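Local coordinates for protein TIR domain-containing adapter molecule 1 (Homo sapiens, PDB 4BSX) that acts as a signalling adaptor downstream of Toll-like receptors in innate immunity, inducing interferon beta and probably activating NF-kappa-B, at residues P9-A21 with V99-C112. The protein carries 2 engineered substitutions. Numbering follows the deposited sequence.
Sequences PSLPSAFDILGAA and VARLYHLLAEEKLC
Tyr103 reaches from helix 96-108 to the start of helix 11-19. Pro9 lies over one face of its ring, with CB 4.1 Å from the ring centroid and nearly on the ring normal, a CH-pi contact; Ser10 O sits at the ring edge, in its plane. At the far end of the ring, Tyr103 OH accepts a weak but fairly straight hydrogen bond from Ser10 N (3.4 Å, 163°). Ser10 is itself the N-cap of helix 11-19, its OG taking the N-H of Ser13, so the hydroxyl of Tyr103 weakly tethers the residue that caps the helix. A leucine in place of Tyr103 would probably leave Ser10 N without this acceptor and Pro9 without a flat face to lie on.

Further along, Ile17 divides its branches. With CG2 anti to the backbone N, that methyl packs on Leu111 CB at 3.8 Å, while CD1 approaches Tyr103 CE2 obliquely at 3.7 Å. Ala14 CB touches both Tyr103 CE1 and Leu106 CD1, each at 3.9 Å. Leu18 meets Leu106 at about a right angle, CD2 to CD2 at 3.7 Å, and Leu111, just past the Schellman motif at Lys110, adds CD1 against Ala21 CB. The helical segments run nearly parallel, 19° apart, and the contact joins the N-terminal helix to helix 96-108 in the all-helical TRIF N-terminal domain, a fold resembling IFIT proteins.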
ATOM      1  N   PRO A   9      -7.305   4.062  -8.872  1.00 33.55           N
ATOM      2  CA  PRO A   9      -6.268   3.498  -7.986  1.00 23.53           C
ATOM      3  C   PRO A   9      -6.816   3.209  -6.599  1.00 19.50           C
ATOM      4  O   PRO A   9      -7.434   4.068  -5.966  1.00 21.09           O
ATOM      5  CB  PRO A   9      -5.200   4.597  -7.922  1.00 24.81           C
ATOM      6  CG  PRO A   9      -5.618   5.618  -8.931  1.00 32.67           C
ATOM      7  CD  PRO A   9      -7.077   5.495  -9.100  1.00 38.13           C
ATOM      8  N   SER A  10      -6.620   1.992  -6.127  1.00 20.09           N
ATOM      9  CA  SER A  10      -7.321   1.569  -4.925  1.00 19.71           C
ATOM     10  C   SER A  10      -6.682   0.342  -4.353  1.00 16.58           C
ATOM     11  O   SER A  10      -5.836  -0.309  -5.012  1.00 15.82           O
ATOM     12  CB  SER A  10      -8.808   1.290  -5.229  1.00 21.16           C
ATOM     13  OG  SER A  10      -8.960   0.142  -6.029  1.00 13.21           O
ATOM     14  N   LEU A  11      -7.069   0.027  -3.119  1.00  8.96           N
ATOM     15  CA  LEU A  11      -6.527  -1.142  -2.468  1.00 12.53           C
ATOM     16  C   LEU A  11      -6.885  -2.368  -3.296  1.00 15.25           C
ATOM     17  O   LEU A  11      -5.999  -3.101  -3.671  1.00 19.86           O
ATOM     18  CB  LEU A  11      -7.036  -1.266  -1.035  1.00 14.55           C
ATOM     19  CG  LEU A  11      -5.984  -1.095   0.042  1.00 16.83           C
ATOM     20  CD1 LEU A  11      -6.587  -1.433   1.381  1.00  9.73           C
ATOM     21  CD2 LEU A  11      -4.694  -1.929  -0.221  1.00 17.77           C
ATOM     22  N   PRO A  12      -8.186  -2.576  -3.604  1.00 22.56           N
ATOM     23  CA  PRO A  12      -8.547  -3.769  -4.401  1.00 15.11           C
ATOM     24  C   PRO A  12      -7.863  -3.814  -5.773  1.00 13.67           C
ATOM     25  O   PRO A  12      -7.519  -4.889  -6.254  1.00 12.44           O
ATOM     26  CB  PRO A  12     -10.084  -3.643  -4.584  1.00 13.00           C
ATOM     27  CG  PRO A  12     -10.554  -2.701  -3.526  1.00 17.02           C
ATOM     28  CD  PRO A  12      -9.377  -1.777  -3.214  1.00 18.18           C
ATOM     29  N   SER A  13      -7.687  -2.664  -6.412  1.00 12.38           N
ATOM     30  CA  SER A  13      -7.021  -2.645  -7.716  1.00 19.25           C
ATOM     31  C   SER A  13      -5.533  -2.980  -7.611  1.00 19.22           C
ATOM     32  O   SER A  13      -5.003  -3.592  -8.499  1.00 11.21           O
ATOM     33  CB  SER A  13      -7.177  -1.314  -8.440  1.00 15.23           C
ATOM     34  OG  SER A  13      -8.471  -1.204  -8.992  1.00 18.20           O
ATOM     35  N   ALA A  14      -4.879  -2.553  -6.533  1.00 22.08           N
ATOM     36  CA  ALA A  14      -3.496  -2.914  -6.294  1.00 15.32           C
ATOM     37  C   ALA A  14      -3.408  -4.424  -6.106  1.00 17.95           C
ATOM     38  O   ALA A  14      -2.496  -5.058  -6.620  1.00 19.44           O
ATOM     39  CB  ALA A  14      -2.939  -2.193  -5.069  1.00 12.47           C
ATOM     40  N   PHE A  15      -4.338  -5.016  -5.373  1.00 16.97           N
ATOM     41  CA  PHE A  15      -4.348  -6.491  -5.248  1.00 17.92           C
ATOM     42  C   PHE A  15      -4.524  -7.180  -6.660  1.00 17.00           C
ATOM     43  O   PHE A  15      -3.935  -8.255  -6.978  1.00 13.35           O
ATOM     44  CB  PHE A  15      -5.459  -6.919  -4.290  1.00 18.66           C
ATOM     45  CG  PHE A  15      -5.067  -6.982  -2.813  1.00 15.70           C
ATOM     46  CD1 PHE A  15      -4.251  -7.995  -2.328  1.00  9.31           C
ATOM     47  CD2 PHE A  15      -5.605  -6.083  -1.906  1.00 11.81           C
ATOM     48  CE1 PHE A  15      -3.950  -8.077  -0.961  1.00 10.86           C
ATOM     49  CE2 PHE A  15      -5.297  -6.154  -0.535  1.00 17.21           C
ATOM     50  CZ  PHE A  15      -4.479  -7.156  -0.067  1.00 10.24           C
ATOM     51  N   ASP A  16      -5.325  -6.564  -7.524  1.00 14.14           N
ATOM     52  CA  ASP A  16      -5.551  -7.122  -8.860  1.00 14.22           C
ATOM     53  C   ASP A  16      -4.296  -7.057  -9.716  1.00 13.28           C
ATOM     54  O   ASP A  16      -4.005  -7.948 -10.508  1.00 13.19           O
ATOM     55  CB  ASP A  16      -6.709  -6.419  -9.569  1.00 19.81           C
ATOM     56  CG  ASP A  16      -8.083  -6.797  -8.973  1.00 26.32           C
ATOM     57  OD1 ASP A  16      -8.228  -7.938  -8.500  1.00 20.26           O
ATOM     58  OD2 ASP A  16      -8.998  -5.951  -8.958  1.00 24.06           O
ATOM     59  N   ILE A  17      -3.565  -5.970  -9.561  1.00 17.51           N
ATOM     60  CA  ILE A  17      -2.304  -5.781 -10.260  1.00 15.91           C
ATOM     61  C   ILE A  17      -1.292  -6.860  -9.888  1.00 14.93           C
ATOM     62  O   ILE A  17      -0.624  -7.402 -10.763  1.00 16.90           O
ATOM     63  CB  ILE A  17      -1.753  -4.424  -9.969  1.00 15.68           C
ATOM     64  CG1 ILE A  17      -2.603  -3.383 -10.704  1.00 20.51           C
ATOM     65  CG2 ILE A  17      -0.312  -4.320 -10.466  1.00 16.24           C
ATOM     66  CD1 ILE A  17      -2.391  -1.974 -10.226  1.00 22.73           C
ATOM     67  N   LEU A  18      -1.194  -7.144  -8.590  1.00 13.35           N
ATOM     68  CA  LEU A  18      -0.435  -8.271  -8.070  1.00  9.93           C
ATOM     69  C   LEU A  18      -0.929  -9.593  -8.666  1.00 17.18           C
ATOM     70  O   LEU A  18      -0.134 -10.402  -9.182  1.00 18.12           O
ATOM     71  CB  LEU A  18      -0.524  -8.273  -6.534  1.00  8.11           C
ATOM     72  CG  LEU A  18       0.233  -7.115  -5.827  1.00 12.21           C
ATOM     73  CD1 LEU A  18       0.248  -7.275  -4.319  1.00  9.68           C
ATOM     74  CD2 LEU A  18       1.674  -6.970  -6.297  1.00 10.86           C
ATOM     75  N   GLY A  19      -2.239  -9.821  -8.620  1.00 20.30           N
ATOM     76  CA  GLY A  19      -2.801 -11.019  -9.212  1.00 15.39           C
ATOM     77  C   GLY A  19      -2.347 -11.173 -10.653  1.00 27.32           C
ATOM     78  O   GLY A  19      -1.938 -12.275 -11.073  1.00 46.99           O
ATOM     79  N   ALA A  20      -2.381 -10.078 -11.413  1.00 18.54           N
ATOM     80  CA  ALA A  20      -2.061 -10.151 -12.845  1.00 25.61           C
ATOM     81  C   ALA A  20      -0.563 -10.274 -13.175  1.00 18.54           C
ATOM     82  O   ALA A  20      -0.210 -10.377 -14.362  1.00  8.26           O
ATOM     83  CB  ALA A  20      -2.620  -8.940 -13.581  1.00 15.61           C
ATOM     84  N   ALA A  21       0.311 -10.218 -12.168  1.00 15.70           N
ATOM     85  CA  ALA A  21       1.756 -10.131 -12.469  1.00 22.31           C
ATOM     86  C   ALA A  21       2.386 -11.501 -12.790  1.00 12.81           C
ATOM     87  O   ALA A  21       3.448 -11.559 -13.397  1.00 19.16           O
ATOM     88  CB  ALA A  21       2.513  -9.462 -11.345  1.00 19.05           C
ATOM     89  N   VAL A  99      -2.149   3.992  -0.304  1.00 18.03           N
ATOM     90  CA  VAL A  99      -2.392   3.567  -1.677  1.00 14.00           C
ATOM     91  C   VAL A  99      -1.394   4.240  -2.644  1.00  9.86           C
ATOM     92  O   VAL A  99      -0.794   3.549  -3.471  1.00 10.99           O
ATOM     93  CB  VAL A  99      -3.880   3.727  -2.080  1.00 10.63           C
ATOM     94  CG1 VAL A  99      -4.071   3.640  -3.600  1.00 14.58           C
ATOM     95  CG2 VAL A  99      -4.736   2.660  -1.379  1.00 11.87           C
ATOM     96  N   ALA A 100      -1.202   5.557  -2.551  1.00 11.18           N
ATOM     97  CA  ALA A 100      -0.134   6.242  -3.324  1.00 15.95           C
ATOM     98  C   ALA A 100       1.279   5.562  -3.216  1.00 15.23           C
ATOM     99  O   ALA A 100       2.000   5.387  -4.206  1.00 10.46           O
ATOM    100  CB  ALA A 100      -0.040   7.704  -2.866  1.00 12.28           C
ATOM    101  N   ARG A 101       1.657   5.206  -1.990  1.00 10.48           N
ATOM    102  CA  ARG A 101       2.928   4.592  -1.715  1.00  7.74           C
ATOM    103  C   ARG A 101       3.018   3.180  -2.404  1.00 12.08           C
ATOM    104  O   ARG A 101       3.991   2.835  -3.104  1.00  6.37           O
ATOM    105  CB  ARG A 101       3.086   4.528  -0.206  1.00  8.73           C
ATOM    106  CG  ARG A 101       3.608   5.839   0.383  1.00 14.68           C
ATOM    107  CD  ARG A 101       3.811   5.824   1.912  1.00 12.53           C
ATOM    108  NE  ARG A 101       4.391   7.108   2.335  1.00 10.71           N
ATOM    109  CZ  ARG A 101       4.708   7.426   3.588  1.00 13.09           C
ATOM    110  NH1 ARG A 101       4.510   6.551   4.564  1.00  8.36           N
ATOM    111  NH2 ARG A 101       5.225   8.630   3.867  1.00 14.55           N
ATOM    112  N   LEU A 102       1.973   2.389  -2.216  1.00 12.37           N
ATOM    113  CA  LEU A 102       1.810   1.144  -2.906  1.00  6.54           C
ATOM    114  C   LEU A 102       1.906   1.318  -4.425  1.00  9.52           C
ATOM    115  O   LEU A 102       2.622   0.585  -5.090  1.00  9.08           O
ATOM    116  CB  LEU A 102       0.495   0.500  -2.509  1.00 13.38           C
ATOM    117  CG  LEU A 102       0.400   0.053  -1.044  1.00 17.31           C
ATOM    118  CD1 LEU A 102      -0.952  -0.609  -0.850  1.00 14.43           C
ATOM    119  CD2 LEU A 102       1.550  -0.883  -0.619  1.00 16.80           C
ATOM    120  N   TYR A 103       1.219   2.300  -4.983  1.00  9.91           N
ATOM    121  CA  TYR A 103       1.253   2.448  -6.420  1.00  8.91           C
ATOM    122  C   TYR A 103       2.594   2.919  -6.892  1.00 16.73           C
ATOM    123  O   TYR A 103       2.988   2.648  -8.048  1.00 17.08           O
ATOM    124  CB  TYR A 103       0.151   3.346  -6.924  1.00 11.96           C
ATOM    125  CG  TYR A 103      -1.088   2.552  -7.312  1.00 12.66           C
ATOM    126  CD1 TYR A 103      -1.919   2.041  -6.339  1.00 10.02           C
ATOM    127  CD2 TYR A 103      -1.389   2.284  -8.630  1.00 17.77           C
ATOM    128  CE1 TYR A 103      -3.018   1.323  -6.649  1.00 14.81           C
ATOM    129  CE2 TYR A 103      -2.517   1.546  -8.958  1.00 13.33           C
ATOM    130  CZ  TYR A 103      -3.326   1.071  -7.956  1.00 14.22           C
ATOM    131  OH  TYR A 103      -4.459   0.338  -8.229  1.00 21.07           O
ATOM    132  N   HIS A 104       3.319   3.616  -6.015  1.00 10.39           N
ATOM    133  CA  HIS A 104       4.633   4.018  -6.400  1.00 15.75           C
ATOM    134  C   HIS A 104       5.522   2.776  -6.619  1.00 18.26           C
ATOM    135  O   HIS A 104       6.205   2.680  -7.626  1.00 14.51           O
ATOM    136  CB  HIS A 104       5.250   4.927  -5.361  1.00 18.79           C
ATOM    137  CG  HIS A 104       6.704   5.114  -5.559  1.00 11.56           C
ATOM    138  ND1 HIS A 104       7.219   5.743  -6.674  1.00 25.23           N
ATOM    139  CD2 HIS A 104       7.765   4.713  -4.820  1.00 26.38           C
ATOM    140  CE1 HIS A 104       8.538   5.755  -6.593  1.00 22.26           C
ATOM    141  NE2 HIS A 104       8.896   5.132  -5.480  1.00 19.28           N
ATOM    142  N   LEU A 105       5.511   1.847  -5.664  1.00 16.23           N
ATOM    143  CA  LEU A 105       6.273   0.605  -5.775  1.00 19.21           C
ATOM    144  C   LEU A 105       5.801  -0.197  -6.985  1.00 17.66           C
ATOM    145  O   LEU A 105       6.636  -0.699  -7.766  1.00 17.88           O
ATOM    146  CB  LEU A 105       6.205  -0.240  -4.479  1.00 13.67           C
ATOM    147  CG  LEU A 105       6.601   0.577  -3.223  1.00 17.04           C
ATOM    148  CD1 LEU A 105       6.350  -0.157  -1.869  1.00 18.01           C
ATOM    149  CD2 LEU A 105       8.016   1.027  -3.328  1.00 11.03           C
ATOM    150  N   LEU A 106       4.487  -0.301  -7.176  1.00 13.63           N
ATOM    151  CA  LEU A 106       3.988  -1.062  -8.312  1.00 14.21           C
ATOM    152  C   LEU A 106       4.495  -0.494  -9.662  1.00 24.38           C
ATOM    153  O   LEU A 106       4.908  -1.257 -10.555  1.00 22.61           O
ATOM    154  CB  LEU A 106       2.476  -1.137  -8.287  1.00 19.91           C
ATOM    155  CG  LEU A 106       1.854  -1.934  -7.142  1.00 15.41           C
ATOM    156  CD1 LEU A 106       0.342  -1.787  -7.205  1.00 15.49           C
ATOM    157  CD2 LEU A 106       2.255  -3.389  -7.204  1.00 13.77           C
ATOM    158  N   ALA A 107       4.475   0.834  -9.815  1.00 20.54           N
ATOM    159  CA  ALA A 107       4.968   1.460 -11.046  1.00 17.47           C
ATOM    160  C   ALA A 107       6.477   1.316 -11.247  1.00 17.47           C
ATOM    161  O   ALA A 107       6.944   1.206 -12.384  1.00 17.34           O
ATOM    162  CB  ALA A 107       4.601   2.919 -11.077  1.00 19.36           C
ATOM    163  N   GLU A 108       7.231   1.326 -10.149  1.00 17.33           N
ATOM    164  CA  GLU A 108       8.684   1.123 -10.184  1.00 23.71           C
ATOM    165  C   GLU A 108       9.036  -0.315 -10.589  1.00 18.51           C
ATOM    166  O   GLU A 108      10.064  -0.563 -11.168  1.00 22.23           O
ATOM    167  CB  GLU A 108       9.302   1.416  -8.810  1.00 22.54           C
ATOM    168  CG  GLU A 108       9.283   2.888  -8.409  1.00 29.24           C
ATOM    169  CD  GLU A 108      10.456   3.635  -8.989  1.00 38.81           C
ATOM    170  OE1 GLU A 108      11.586   3.419  -8.481  1.00 40.88           O
ATOM    171  OE2 GLU A 108      10.256   4.412  -9.965  1.00 32.70           O
ATOM    172  N   GLU A 109       8.182  -1.261 -10.254  1.00 17.28           N
ATOM    173  CA  GLU A 109       8.388  -2.632 -10.648  1.00 18.60           C
ATOM    174  C   GLU A 109       7.825  -2.833 -12.033  1.00 18.08           C
ATOM    175  O   GLU A 109       7.859  -3.936 -12.571  1.00 16.45           O
ATOM    176  CB  GLU A 109       7.710  -3.590  -9.661  1.00 15.91           C
ATOM    177  CG  GLU A 109       8.405  -3.622  -8.271  1.00 20.99           C
ATOM    178  CD  GLU A 109       9.876  -4.029  -8.337  1.00 15.88           C
ATOM    179  OE1 GLU A 109      10.315  -4.633  -9.339  1.00 29.76           O
ATOM    180  OE2 GLU A 109      10.623  -3.733  -7.400  1.00 26.68           O
ATOM    181  N   LYS A 110       7.275  -1.760 -12.595  1.00 18.38           N
ATOM    182  CA  LYS A 110       6.669  -1.806 -13.921  1.00 14.24           C
ATOM    183  C   LYS A 110       5.482  -2.741 -13.986  1.00 18.64           C
ATOM    184  O   LYS A 110       5.194  -3.277 -15.053  1.00 24.61           O
ATOM    185  CB  LYS A 110       7.733  -2.195 -14.957  1.00 20.72           C
ATOM    186  CG  LYS A 110       8.878  -1.208 -15.004  1.00 19.02           C
ATOM    187  CD  LYS A 110      10.116  -1.747 -15.690  1.00 33.81           C
ATOM    188  CE  LYS A 110      11.181  -0.653 -15.846  1.00 43.38           C
ATOM    189  NZ  LYS A 110      11.587  -0.032 -14.530  1.00 53.04           N
ATOM    190  N   LEU A 111       4.762  -2.902 -12.868  1.00 15.02           N
ATOM    191  CA  LEU A 111       3.551  -3.712 -12.854  1.00 14.23           C
ATOM    192  C   LEU A 111       2.307  -2.912 -13.196  1.00 17.76           C
ATOM    193  O   LEU A 111       1.211  -3.491 -13.340  1.00 22.90           O
ATOM    194  CB  LEU A 111       3.370  -4.374 -11.495  1.00 20.59           C
ATOM    195  CG  LEU A 111       4.527  -5.232 -10.990  1.00 21.24           C
ATOM    196  CD1 LEU A 111       4.094  -6.023  -9.773  1.00 17.25           C
ATOM    197  CD2 LEU A 111       5.060  -6.174 -12.066  1.00 21.29           C
ATOM    198  N   CYS A 112       2.477  -1.591 -13.285  1.00 16.66           N
ATOM    199  CA  CYS A 112       1.415  -0.655 -13.692  1.00 25.04           C
ATOM    200  C   CYS A 112       2.004   0.679 -14.196  1.00 18.46           C
ATOM    201  O   CYS A 112       3.145   1.008 -13.917  1.00 23.41           O
ATOM    202  CB  CYS A 112       0.458  -0.380 -12.534  1.00 21.63           C
ATOM    203  SG  CYS A 112       1.095   0.842 -11.403  1.00 22.81           S
TER